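Local coordinates for carboxymuconolactone decarboxylase family protein (Methanocaldococcus jannaschii, PDB 3D7I) that probably acts as an oxidoreductase with peroxiredoxin activity, possibly taking part in oxygen detoxification, at residues 79-82 with 83-86. Residues are numbered along the deposited sequence; the frame is centred on the assembly and turned at random.
Sequences IADV and LRVV. With SO4 (sulfate ion), chain E.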
loop_
_atom_site.group_PDB
_atom_site.type_symbol
_atom_site.label_atom_id
_atom_site.label_comp_id
_atom_site.label_asym_id
_atom_site.label_seq_id
_atom_site.Cartn_x
_atom_site.Cartn_y
_atom_site.Cartn_z
ATOM N N ILE B 79 -22.719 -6.676 0.153
ATOM C CA ILE B 79 -21.547 -5.789 0.110
ATOM C C ILE B 79 -21.158 -5.282 1.505
ATOM O O ILE B 79 -19.981 -5.276 1.869
ATOM C CB ILE B 79 -21.703 -4.616 -0.920
ATOM C CG1 ILE B 79 -21.897 -5.165 -2.337
ATOM C CG2 ILE B 79 -20.445 -3.736 -0.919
ATOM C CD1 ILE B 79 -22.327 -4.120 -3.329
ATOM N N ALA B 80 -22.140 -4.928 2.322
ATOM C CA ALA B 80 -21.853 -4.476 3.660
ATOM C C ALA B 80 -21.125 -5.556 4.462
ATOM O O ALA B 80 -20.209 -5.260 5.210
ATOM C CB ALA B 80 -23.121 -4.031 4.362
ATOM N N ASP B 81 -21.492 -6.821 4.264
ATOM C CA ASP B 81 -20.785 -7.920 4.937
ATOM C C ASP B 81 -19.339 -8.062 4.474
ATOM O O ASP B 81 -18.472 -8.424 5.259
ATOM C CB ASP B 81 -21.496 -9.255 4.732
ATOM C CG ASP B 81 -22.749 -9.427 5.596
ATOM O OD1 ASP B 81 -22.942 -8.714 6.612
ATOM O OD2 ASP B 81 -23.515 -10.347 5.261
ATOM N N VAL B 82 -19.079 -7.787 3.191
ATOM C CA VAL B 82 -17.716 -7.695 2.696
ATOM C C VAL B 82 -16.962 -6.573 3.435
ATOM O O VAL B 82 -15.815 -6.764 3.896
ATOM C CB VAL B 82 -17.681 -7.455 1.167
ATOM C CG1 VAL B 82 -16.249 -7.226 0.676
ATOM C CG2 VAL B 82 -18.405 -8.611 0.391
ATOM N N LEU B 83 -17.627 -5.438 3.623
ATOM C CA LEU B 83 -16.994 -4.275 4.236
ATOM C C LEU B 83 -16.666 -4.502 5.719
ATOM O O LEU B 83 -15.690 -3.947 6.240
ATOM C CB LEU B 83 -17.843 -3.041 4.030
ATOM C CG LEU B 83 -18.058 -2.646 2.565
ATOM C CD1 LEU B 83 -18.709 -1.263 2.484
ATOM C CD2 LEU B 83 -16.717 -2.680 1.761
ATOM N N ARG B 84 -17.424 -5.383 6.382
ATOM C CA ARG B 84 -17.074 -5.759 7.766
ATOM C C ARG B 84 -15.668 -6.349 7.809
ATOM O O ARG B 84 -14.829 -6.014 8.644
ATOM C CB ARG B 84 -18.099 -6.756 8.310
ATOM C CG ARG B 84 -19.491 -6.191 8.483
ATOM C CD ARG B 84 -20.507 -7.276 8.770
ATOM N NE ARG B 84 -20.715 -7.458 10.178
ATOM C CZ ARG B 84 -21.696 -6.908 10.897
ATOM N NH1 ARG B 84 -22.618 -6.107 10.391
ATOM N NH2 ARG B 84 -21.743 -7.171 12.157
ATOM N N VAL B 85 -15.378 -7.193 6.830
ATOM C CA VAL B 85 -14.045 -7.786 6.694
ATOM C C VAL B 85 -12.985 -6.753 6.321
ATOM O O VAL B 85 -11.882 -6.792 6.846
ATOM C CB VAL B 85 -14.045 -8.960 5.686
ATOM C CG1 VAL B 85 -12.664 -9.690 5.694
ATOM C CG2 VAL B 85 -15.178 -9.960 6.026
ATOM N N VAL B 86 -13.310 -5.811 5.426
ATOM C CA VAL B 86 -12.416 -4.681 5.162
ATOM C C VAL B 86 -12.038 -3.935 6.436
ATOM O O VAL B 86 -10.881 -3.609 6.619
ATOM C CB VAL B 86 -13.019 -3.713 4.110
ATOM C CG1 VAL B 86 -12.164 -2.467 3.929
ATOM C CG2 VAL B 86 -13.171 -4.461 2.769
HETATM S S SO4 E . -25.082 -5.665 13.327
HETATM O O1 SO4 E . -23.921 -4.855 13.200
HETATM O O2 SO4 E . -24.681 -6.980 13.814
HETATM O O3 SO4 E . -26.058 -5.076 14.272
HETATM O O4 SO4 E . -25.698 -5.740 12.011
#
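Asp-81 and Arg-84, one turn apart on helix 76-90, run side by side in the same direction, and their touch is aliphatic on one side: OD1 of Asp-81 lies 3.6 Å from CD of Arg-84. Any attraction between the charges is probably long-range, since OD1 of Asp-81 is 4.4 Å from NE of Arg-84, well out of the guanidinium plane, and the two flat groups stand 83° apart. Each polar end is instead engaged by the second subunit, the Asp-81 carboxylate by the backbone N of Lys-37, Thr-38 and Leu-39 there, and Arg-84 NH2 by Thr-32 O. A bend at chi3 (94°) of Arg-84 helps set the guanidinium edge-on to a sulfate, probably from the crystallisation liquor. NH1 and NH2 of Arg-84 each make two weak hydrogen bonds to it, and both reach O1 of the sulfate, NH1 of Arg-84 lying 3.3 Å from it; backbone N atoms of Asp-21 and Leu-22 of the third subunit also bind this ion. With an alanine here, Thr-32 O of the second subunit would probably lose this donor and the sulfate its guanidinium contacts.

The backbone shows i to i+4 pairing: Leu-83 N donates to Ile-79 O at 2.9 Å, Arg-84 N to Ala-80 O at 3.0 Å, and Val-86 N to Val-82 O at 3.1 Å. The apolar contact between the segments is Ile-79 CG2 with Leu-83 CG, 4.4 Å apart; both residues also pack on helices 41-53, 58-72 and 92-104. One face of this alpha-helix thus joins the all-helical core of an AhpD-like subunit, while Asp-81 and Arg-84 serve its oligomeric interface.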